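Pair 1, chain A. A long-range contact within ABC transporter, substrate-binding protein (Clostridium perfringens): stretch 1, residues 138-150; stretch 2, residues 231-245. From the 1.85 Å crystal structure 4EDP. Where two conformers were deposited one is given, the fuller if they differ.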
# COMPACT_ATOMS: atom_id res chain seq x y z
N LEU A 138 1.50 -3.21 -5.68
CA LEU A 138 2.21 -2.34 -4.75
C LEU A 138 1.89 -0.89 -5.05
O LEU A 138 1.38 -0.57 -6.12
CB LEU A 138 3.73 -2.59 -4.84
CG LEU A 138 4.44 -2.25 -6.16
CD1 LEU A 138 4.69 -0.74 -6.33
CD2 LEU A 138 5.79 -2.98 -6.24
N ASN A 139 2.20 -0.03 -4.09
CA ASN A 139 2.03 1.41 -4.18
C ASN A 139 3.24 2.04 -3.47
O ASN A 139 3.92 1.37 -2.67
CB ASN A 139 0.79 1.90 -3.45
CG ASN A 139 -0.48 1.24 -3.94
OD1 ASN A 139 -0.78 1.24 -5.13
ND2 ASN A 139 -1.26 0.71 -3.01
N SER A 140 3.49 3.32 -3.73
CA SER A 140 4.61 4.03 -3.06
C SER A 140 4.21 5.45 -2.72
O SER A 140 3.12 5.90 -3.09
CB SER A 140 5.88 4.06 -3.91
OG SER A 140 5.76 4.85 -5.10
N ILE A 141 5.09 6.13 -2.02
CA ILE A 141 4.90 7.53 -1.66
C ILE A 141 6.05 8.36 -2.18
O ILE A 141 7.05 7.83 -2.68
CB ILE A 141 4.77 7.73 -0.14
CG1 ILE A 141 5.95 7.10 0.60
CG2 ILE A 141 3.41 7.15 0.38
CD1 ILE A 141 5.94 7.35 2.09
N GLY A 142 5.89 9.67 -2.10
CA GLY A 142 6.92 10.61 -2.50
C GLY A 142 6.59 11.90 -1.81
O GLY A 142 5.61 11.98 -1.03
N ILE A 143 7.42 12.91 -2.05
CA ILE A 143 7.15 14.24 -1.53
C ILE A 143 6.64 15.06 -2.73
O ILE A 143 7.39 15.36 -3.67
CB ILE A 143 8.38 14.94 -0.95
CG1 ILE A 143 9.05 14.07 0.13
CG2 ILE A 143 7.96 16.31 -0.37
CD1 ILE A 143 10.38 14.65 0.66
N VAL A 144 5.36 15.37 -2.72
CA VAL A 144 4.77 16.18 -3.77
C VAL A 144 5.09 17.60 -3.39
O VAL A 144 4.76 18.04 -2.27
CB VAL A 144 3.26 15.95 -3.88
CG1 VAL A 144 2.64 16.86 -5.01
CG2 VAL A 144 3.01 14.48 -4.13
N VAL A 145 5.75 18.33 -4.29
CA VAL A 145 6.23 19.67 -4.02
C VAL A 145 5.84 20.69 -5.07
O VAL A 145 5.85 20.40 -6.26
CB VAL A 145 7.81 19.66 -3.98
CG1 VAL A 145 8.37 21.09 -3.76
CG2 VAL A 145 8.34 18.71 -2.92
N ASP A 146 5.47 21.89 -4.62
CA ASP A 146 5.19 23.02 -5.52
C ASP A 146 6.54 23.75 -5.61
O ASP A 146 6.92 24.46 -4.68
CB ASP A 146 4.13 23.96 -4.94
CG ASP A 146 3.96 25.22 -5.76
OD1 ASP A 146 4.57 25.34 -6.85
OD2 ASP A 146 3.22 26.13 -5.30
N PRO A 147 7.26 23.58 -6.71
CA PRO A 147 8.60 24.16 -6.81
C PRO A 147 8.62 25.68 -6.93
O PRO A 147 9.65 26.29 -6.65
CB PRO A 147 9.17 23.48 -8.07
CG PRO A 147 7.98 23.20 -8.91
CD PRO A 147 6.86 22.89 -7.95
N SER A 148 7.48 26.29 -7.25
CA SER A 148 7.42 27.74 -7.40
C SER A 148 7.55 28.50 -6.08
O SER A 148 7.71 29.71 -6.09
CB SER A 148 6.14 28.16 -8.12
OG SER A 148 5.00 27.89 -7.33
N ALA A 149 7.48 27.79 -4.95
CA ALA A 149 7.66 28.42 -3.66
C ALA A 149 9.16 28.63 -3.43
O ALA A 149 9.57 29.33 -2.51
CB ALA A 149 7.06 27.57 -2.55
N GLY A 150 9.98 28.01 -4.27
CA GLY A 150 11.43 28.13 -4.19
C GLY A 150 12.08 27.53 -2.93
O GLY A 150 13.15 27.95 -2.54
N ILE A 231 -0.48 24.64 1.28
CA ILE A 231 0.72 23.85 1.48
C ILE A 231 1.60 23.96 0.24
O ILE A 231 1.11 24.24 -0.86
CB ILE A 231 0.43 22.34 1.79
CG1 ILE A 231 -0.37 21.69 0.65
CG2 ILE A 231 -0.32 22.18 3.13
CD1 ILE A 231 -0.71 20.20 0.86
N VAL A 232 2.89 23.75 0.46
CA VAL A 232 3.93 23.73 -0.56
C VAL A 232 4.40 22.29 -0.79
O VAL A 232 4.95 21.96 -1.84
CB VAL A 232 5.15 24.54 -0.08
CG1 VAL A 232 6.39 24.19 -0.86
CG2 VAL A 232 4.83 26.04 -0.15
N ALA A 233 4.22 21.43 0.22
CA ALA A 233 4.65 20.03 0.13
C ALA A 233 3.77 19.06 0.89
O ALA A 233 3.14 19.42 1.89
CB ALA A 233 6.10 19.88 0.66
N ALA A 234 3.70 17.83 0.40
CA ALA A 234 2.96 16.78 1.10
C ALA A 234 3.59 15.41 0.89
O ALA A 234 4.09 15.11 -0.20
CB ALA A 234 1.47 16.73 0.64
N VAL A 235 3.61 14.60 1.94
CA VAL A 235 4.05 13.22 1.80
C VAL A 235 2.77 12.55 1.29
O VAL A 235 1.75 12.58 1.96
CB VAL A 235 4.50 12.60 3.12
CG1 VAL A 235 4.72 11.10 2.97
CG2 VAL A 235 5.74 13.30 3.65
N ALA A 236 2.83 11.96 0.10
CA ALA A 236 1.64 11.41 -0.51
C ALA A 236 1.92 10.27 -1.48
O ALA A 236 3.02 10.14 -2.01
CB ALA A 236 0.94 12.52 -1.26
N SER A 237 0.89 9.48 -1.73
CA SER A 237 0.99 8.34 -2.61
C SER A 237 1.11 8.71 -4.08
O SER A 237 0.80 9.84 -4.49
CB SER A 237 -0.27 7.48 -2.45
OG SER A 237 -1.41 8.17 -2.97
N ASP A 238 1.57 7.74 -4.86
CA ASP A 238 1.65 7.85 -6.30
C ASP A 238 0.28 8.23 -6.87
O ASP A 238 0.18 9.10 -7.75
CB ASP A 238 2.18 6.54 -6.90
CG ASP A 238 1.55 5.27 -6.28
OD1 ASP A 238 0.52 5.33 -5.57
OD2 ASP A 238 2.10 4.18 -6.54
N PHE A 239 -0.78 7.62 -6.35
CA PHE A 239 -2.14 7.94 -6.82
C PHE A 239 -2.49 9.42 -6.57
O PHE A 239 -3.04 10.12 -7.44
CB PHE A 239 -3.19 7.03 -6.15
CG PHE A 239 -4.61 7.37 -6.56
CD1 PHE A 239 -5.14 6.86 -7.74
CD2 PHE A 239 -5.39 8.22 -5.80
CE1 PHE A 239 -6.43 7.20 -8.14
CE2 PHE A 239 -6.68 8.55 -6.19
CZ PHE A 239 -7.20 8.04 -7.35
N ALA A 240 -2.14 9.90 -5.38
CA ALA A 240 -2.38 11.28 -4.94
C ALA A 240 -1.59 12.28 -5.80
O ALA A 240 -2.11 13.36 -6.13
CB ALA A 240 -2.03 11.44 -3.45
N PHE A 241 -0.36 11.94 -6.18
CA PHE A 241 0.40 12.84 -7.06
C PHE A 241 -0.38 13.05 -8.36
O PHE A 241 -0.46 14.17 -8.90
CB PHE A 241 1.81 12.32 -7.34
CG PHE A 241 2.57 13.17 -8.32
CD1 PHE A 241 2.92 14.45 -8.00
CD2 PHE A 241 2.96 12.67 -9.55
CE1 PHE A 241 3.60 15.25 -8.90
CE2 PHE A 241 3.65 13.47 -10.45
CZ PHE A 241 3.96 14.76 -10.13
N GLY A 242 -0.98 11.99 -8.87
CA GLY A 242 -1.79 12.13 -10.08
C GLY A 242 -2.97 13.08 -9.91
O GLY A 242 -3.24 13.94 -10.78
N THR A 243 -3.67 12.93 -8.80
CA THR A 243 -4.83 13.76 -8.50
C THR A 243 -4.44 15.23 -8.30
O THR A 243 -5.09 16.14 -8.82
CB THR A 243 -5.56 13.24 -7.25
OG1 THR A 243 -5.90 11.86 -7.43
CG2 THR A 243 -6.81 14.06 -6.98
N ILE A 244 -3.37 15.47 -7.54
CA ILE A 244 -2.91 16.83 -7.27
C ILE A 244 -2.45 17.49 -8.56
O ILE A 244 -2.70 18.67 -8.79
CB ILE A 244 -1.73 16.81 -6.27
CG1 ILE A 244 -2.17 16.22 -4.94
CG2 ILE A 244 -1.19 18.22 -6.06
CD1 ILE A 244 -0.98 15.77 -4.05
N SER A 245 -1.77 16.71 -9.41
CA SER A 245 -1.24 17.24 -10.67
C SER A 245 -2.33 17.75 -11.57
O SER A 245 -2.12 18.70 -12.33
CB SER A 245 -0.42 16.19 -11.39
OG SER A 245 0.74 15.90 -10.68
O HOH W 1 0.28 2.31 -7.38
O HOH W 2 1.03 25.77 -2.98

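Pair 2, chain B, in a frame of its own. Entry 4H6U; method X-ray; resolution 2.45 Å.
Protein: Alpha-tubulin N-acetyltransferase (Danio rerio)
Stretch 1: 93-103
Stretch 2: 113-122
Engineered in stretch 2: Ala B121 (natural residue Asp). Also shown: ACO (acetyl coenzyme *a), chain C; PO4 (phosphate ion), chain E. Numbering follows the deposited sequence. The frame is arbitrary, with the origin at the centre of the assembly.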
# COMPACT_ATOMS: atom_id res chain seq x y z
N GLY B 93 -13.62 -6.59 -4.21
CA GLY B 93 -12.64 -7.18 -3.34
C GLY B 93 -11.22 -6.67 -3.55
O GLY B 93 -10.92 -6.05 -4.56
N PHE B 94 -10.36 -6.87 -2.56
CA PHE B 94 -8.94 -6.59 -2.69
C PHE B 94 -8.06 -7.67 -2.08
O PHE B 94 -8.44 -8.39 -1.18
CB PHE B 94 -8.57 -5.21 -2.10
CG PHE B 94 -8.82 -5.07 -0.61
CD1 PHE B 94 -8.00 -5.70 0.31
CD2 PHE B 94 -9.81 -4.23 -0.14
CE1 PHE B 94 -8.21 -5.55 1.69
CE2 PHE B 94 -10.03 -4.07 1.24
CZ PHE B 94 -9.24 -4.72 2.15
N LEU B 95 -6.85 -7.78 -2.61
CA LEU B 95 -5.90 -8.76 -2.15
C LEU B 95 -4.54 -8.09 -2.21
O LEU B 95 -4.11 -7.59 -3.27
CB LEU B 95 -5.94 -10.00 -3.04
CG LEU B 95 -4.89 -11.07 -2.89
CD1 LEU B 95 -5.04 -11.67 -1.50
CD2 LEU B 95 -5.03 -12.18 -3.99
N LYS B 96 -3.85 -8.13 -1.09
CA LYS B 96 -2.53 -7.53 -1.02
C LYS B 96 -1.48 -8.58 -0.65
O LYS B 96 -1.64 -9.36 0.31
CB LYS B 96 -2.54 -6.41 0.03
CG LYS B 96 -1.26 -5.55 0.11
CD LYS B 96 -1.44 -4.54 1.24
CE LYS B 96 -0.22 -3.77 1.60
NZ LYS B 96 -0.61 -2.75 2.61
N VAL B 97 -0.44 -8.66 -1.47
CA VAL B 97 0.65 -9.57 -1.18
C VAL B 97 1.93 -8.82 -1.15
O VAL B 97 2.01 -7.69 -1.64
CB VAL B 97 0.79 -10.69 -2.22
CG1 VAL B 97 -0.42 -11.58 -2.19
CG2 VAL B 97 1.02 -10.10 -3.60
N GLY B 98 2.94 -9.46 -0.56
CA GLY B 98 4.25 -8.88 -0.55
C GLY B 98 5.23 -9.85 0.04
O GLY B 98 4.87 -10.72 0.85
N TYR B 99 6.49 -9.67 -0.35
CA TYR B 99 7.62 -10.41 0.22
C TYR B 99 7.99 -9.83 1.57
O TYR B 99 8.01 -8.62 1.76
CB TYR B 99 8.85 -10.41 -0.73
CG TYR B 99 8.59 -11.16 -2.03
CD1 TYR B 99 8.61 -12.55 -2.06
CD2 TYR B 99 8.31 -10.48 -3.20
CE1 TYR B 99 8.36 -13.24 -3.22
CE2 TYR B 99 8.05 -11.16 -4.38
CZ TYR B 99 8.08 -12.54 -4.39
OH TYR B 99 7.82 -13.19 -5.57
N LYS B 100 8.26 -10.72 2.51
CA LYS B 100 8.61 -10.36 3.87
C LYS B 100 9.71 -11.31 4.36
O LYS B 100 9.64 -12.52 4.12
CB LYS B 100 7.38 -10.53 4.77
CG LYS B 100 7.03 -9.37 5.68
CD LYS B 100 6.33 -8.23 4.98
CE LYS B 100 6.02 -7.18 6.02
NZ LYS B 100 5.43 -5.93 5.49
N LYS B 101 10.73 -10.78 5.01
CA LYS B 101 11.73 -11.63 5.62
C LYS B 101 11.14 -12.15 6.93
O LYS B 101 10.72 -11.37 7.78
CB LYS B 101 13.03 -10.85 5.87
N LEU B 102 11.05 -13.48 7.05
CA LEU B 102 10.47 -14.14 8.22
C LEU B 102 11.47 -15.10 8.85
O LEU B 102 12.26 -15.75 8.16
CB LEU B 102 9.22 -14.91 7.85
CG LEU B 102 8.02 -14.12 7.37
CD1 LEU B 102 6.91 -15.09 6.98
CD2 LEU B 102 7.53 -13.16 8.42
N PHE B 103 11.41 -15.18 10.18
CA PHE B 103 12.15 -16.20 10.93
C PHE B 103 11.17 -17.26 11.32
O PHE B 103 10.34 -17.07 12.21
CB PHE B 103 12.76 -15.58 12.18
CG PHE B 103 13.79 -14.57 11.88
CD1 PHE B 103 15.13 -14.90 11.93
CD2 PHE B 103 13.43 -13.29 11.48
CE1 PHE B 103 16.12 -13.96 11.64
CE2 PHE B 103 14.41 -12.33 11.18
CZ PHE B 103 15.75 -12.67 11.26
N GLU B 113 15.36 -18.91 8.48
CA GLU B 113 15.04 -17.60 7.90
C GLU B 113 14.81 -17.74 6.39
O GLU B 113 15.53 -18.44 5.71
CB GLU B 113 16.13 -16.56 8.21
N THR B 114 13.79 -17.06 5.90
CA THR B 114 13.28 -17.23 4.54
C THR B 114 12.46 -16.01 4.17
O THR B 114 11.92 -15.35 5.04
CB THR B 114 12.40 -18.49 4.42
OG1 THR B 114 11.84 -18.57 3.10
CG2 THR B 114 11.27 -18.45 5.42
N GLU B 115 12.29 -15.76 2.88
CA GLU B 115 11.58 -14.56 2.45
C GLU B 115 10.55 -14.87 1.36
O GLU B 115 10.74 -14.55 0.20
CB GLU B 115 12.56 -13.48 1.97
CG GLU B 115 11.85 -12.14 1.73
CD GLU B 115 12.74 -11.02 1.24
OE1 GLU B 115 13.96 -11.21 1.12
OE2 GLU B 115 12.18 -9.94 0.95
N PRO B 116 9.45 -15.50 1.75
CA PRO B 116 8.36 -15.95 0.87
C PRO B 116 7.42 -14.82 0.56
O PRO B 116 7.49 -13.76 1.20
CB PRO B 116 7.62 -16.98 1.72
CG PRO B 116 7.78 -16.44 3.14
CD PRO B 116 9.16 -15.79 3.17
N LEU B 117 6.54 -15.06 -0.41
CA LEU B 117 5.47 -14.14 -0.70
C LEU B 117 4.39 -14.31 0.35
O LEU B 117 4.03 -15.44 0.69
CB LEU B 117 4.89 -14.43 -2.09
CG LEU B 117 3.92 -13.36 -2.58
CD1 LEU B 117 4.73 -12.12 -2.91
CD2 LEU B 117 3.16 -13.84 -3.79
N CYS B 118 3.90 -13.22 0.92
CA CYS B 118 2.89 -13.32 1.98
C CYS B 118 1.62 -12.67 1.55
O CYS B 118 1.62 -11.66 0.84
CB CYS B 118 3.37 -12.62 3.25
SG CYS B 118 4.91 -13.21 3.86
N VAL B 119 0.52 -13.21 2.04
CA VAL B 119 -0.75 -12.51 1.95
C VAL B 119 -0.87 -11.59 3.15
O VAL B 119 -0.72 -12.05 4.28
CB VAL B 119 -1.96 -13.45 1.89
CG1 VAL B 119 -3.25 -12.62 1.81
CG2 VAL B 119 -1.83 -14.39 0.72
N LEU B 120 -1.08 -10.30 2.89
CA LEU B 120 -1.14 -9.27 3.93
C LEU B 120 -2.56 -8.77 4.19
O LEU B 120 -2.87 -8.30 5.27
CB LEU B 120 -0.21 -8.10 3.54
CG LEU B 120 1.24 -8.54 3.28
CD1 LEU B 120 2.13 -7.46 2.72
CD2 LEU B 120 1.82 -9.07 4.55
N ALA B 121 -3.41 -8.76 3.16
CA ALA B 121 -4.80 -8.32 3.32
C ALA B 121 -5.65 -8.95 2.24
O ALA B 121 -5.20 -9.10 1.09
CB ALA B 121 -4.91 -6.80 3.28
N PHE B 122 -6.85 -9.35 2.61
CA PHE B 122 -7.75 -10.05 1.71
C PHE B 122 -9.21 -9.77 2.16
O PHE B 122 -9.56 -10.00 3.31
CB PHE B 122 -7.46 -11.54 1.75
CG PHE B 122 -8.05 -12.31 0.61
CD1 PHE B 122 -8.44 -11.67 -0.56
CD2 PHE B 122 -8.22 -13.67 0.70
CE1 PHE B 122 -8.98 -12.38 -1.61
CE2 PHE B 122 -8.77 -14.39 -0.34
CZ PHE B 122 -9.14 -13.74 -1.50
N1A ACO C . -17.90 -18.30 6.88
C2A ACO C . -17.00 -19.30 6.58
N3A ACO C . -16.28 -19.42 5.48
C4A ACO C . -16.51 -18.44 4.51
C5A ACO C . -17.42 -17.38 4.68
C6A ACO C . -18.12 -17.35 5.93
N6A ACO C . -19.03 -16.40 6.27
N7A ACO C . -17.39 -16.57 3.50
C8A ACO C . -16.48 -17.18 2.64
N9A ACO C . -15.95 -18.33 3.26
C1B ACO C . -14.98 -19.30 2.82
C2B ACO C . -15.52 -20.73 2.85
O2B ACO C . -14.49 -21.67 2.81
C3B ACO C . -16.24 -20.71 1.43
O3B ACO C . -16.45 -21.90 0.94
P3B ACO C . -18.13 -22.55 1.28
O7A ACO C . -17.94 -23.82 0.51
O8A ACO C . -18.04 -22.64 2.79
O9A ACO C . -19.03 -21.50 0.72
C4B ACO C . -15.25 -19.95 0.60
O4B ACO C . -14.59 -19.00 1.50
C5B ACO C . -15.98 -19.27 -0.56
O5B ACO C . -15.20 -19.06 -1.67
P1A ACO C . -15.27 -17.55 -2.38
O1A ACO C . -14.34 -17.67 -3.54
O2A ACO C . -16.71 -17.10 -2.51
O3A ACO C . -14.53 -16.56 -1.27
P2A ACO C . -15.04 -15.12 -0.94
O4A ACO C . -15.12 -14.21 -2.12
O5A ACO C . -16.07 -15.03 0.13
O6A ACO C . -13.54 -14.39 -0.19
CBP ACO C . -12.60 -13.95 1.93
CCP ACO C . -12.94 -15.01 0.89
CDP ACO C . -11.95 -14.57 3.18
CEP ACO C . -11.67 -12.87 1.31
CAP ACO C . -13.95 -13.27 2.29
OAP ACO C . -14.91 -14.14 2.87
C9P ACO C . -13.77 -11.93 3.06
O9P ACO C . -13.42 -10.96 2.44
N8P ACO C . -13.88 -11.62 4.38
C7P ACO C . -14.22 -12.37 5.49
C6P ACO C . -13.74 -11.66 6.85
C5P ACO C . -12.33 -10.93 6.85
O5P ACO C . -12.12 -9.93 7.55
N4P ACO C . -11.28 -11.46 6.02
C3P ACO C . -9.86 -10.91 5.92
C2P ACO C . -8.66 -11.92 5.65
S1P ACO C . -7.13 -12.04 6.86
C ACO C . -5.76 -11.28 5.99
O ACO C . -6.04 -10.52 5.13
CH3 ACO C . -4.51 -12.11 5.80
P PO4 E . 2.20 -0.76 2.21
O1 PO4 E . 1.21 0.38 2.19
O2 PO4 E . 3.56 -0.30 2.70
O3 PO4 E . 1.78 -1.84 3.18
O4 PO4 E . 2.25 -1.28 0.78

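The sharpest difference lies at one matched position, Asp A238 in pair 1 and Leu B120 in pair 2. Their CA atoms fall 0.3 Å apart after superposition, but the side chains do different work. Asp A238 starts a helix that runs on to the end of its stretch. Leu B120 sits within a strand, at a beta bulge, and the pairing continues beyond it.

The shared geometry is an antiparallel pair of strands. Fourteen central residues superpose with an RMSD of 0.8 Å. Gly A142 matches Gly B98, and Ala A236 matches Cys B118. Both pairs are hydrogen-bonded in the same way. In pair 1, Gly A142 N donates to Ala A236 O at 2.9 Å, and Ala A236 N donates to Gly A142 O at 3.0 Å. In pair 2, Gly B98 N donates to Cys B118 O at 2.9 Å, and Cys B118 N donates to Gly B98 O at 2.7 Å.

Further backbone bonds match. One joins Asp A238 N to Ser A140 O at 3.0 Å and, in pair 2, Leu B120 N to Lys B96 O at 2.8 Å. The same carbonyl of Lys B96 also takes a weak bond, O to N of Ala B121, an engineered residue, at 3.4 Å. This double use accompanies the one-residue shift in register.

The side chains at this point diverge. Asp A238 OD2 accepts a weak bond from Ser A140 N at 3.3 Å. Its other oxygen, OD1, accepts from Phe A239 N at 2.7 Å. Ser A237 caps the helix, its OG accepting from Ala A240 N at 3.1 Å. Leu B120 offers only carbon. Its CD1 lies 3.9 Å from Gly B98 N, and a CB on that glycine would come 3.3 Å from the same CD1, which is tight.

Val A144 and Lys B100 also match. Val A144 CG2 meets Ala A236 CB at 4.0 Å. Both methyls, CG1 and CG2, lie 3.9 Å from Phe A241 CD1, with CG1 at the edge of that ring. CG1 is also 3.9 Å from Ile A244 CD1. The valine thus fills the space between strand and helix. Lys B100 instead lays its CB 3.8 Å from Cys B118 SG. The backbone bond also loosens here: Val A144 N to Ala A234 O is 2.8 Å, whereas Lys B100 N to Pro B116 O is a weak 3.4 Å.

Ile A141 matches Val B97, and Val A235 matches Leu B117. In pair 2, Val B97 and Leu B117 lie on one face of the sheet with Tyr B99. In pair 1, Val A235 shares a face with Ile A143, while the CA-to-CB bond of Ile A141 points sideways. Ile A141 CD1 touches Val A235 CG1 at 4.0 Å. Val B97 CB lies 4.1 Å from Leu B117 CG, so a larger leucine meets a shorter valine. Next along, Ile A143 matches Tyr B99. Ile A143 CG2 packs 4.2 Å from Ala A233 CB. Tyr B99 is covered by Leu B117, whose CD1 stands over one ring face, 3.6 Å from the ring centroid.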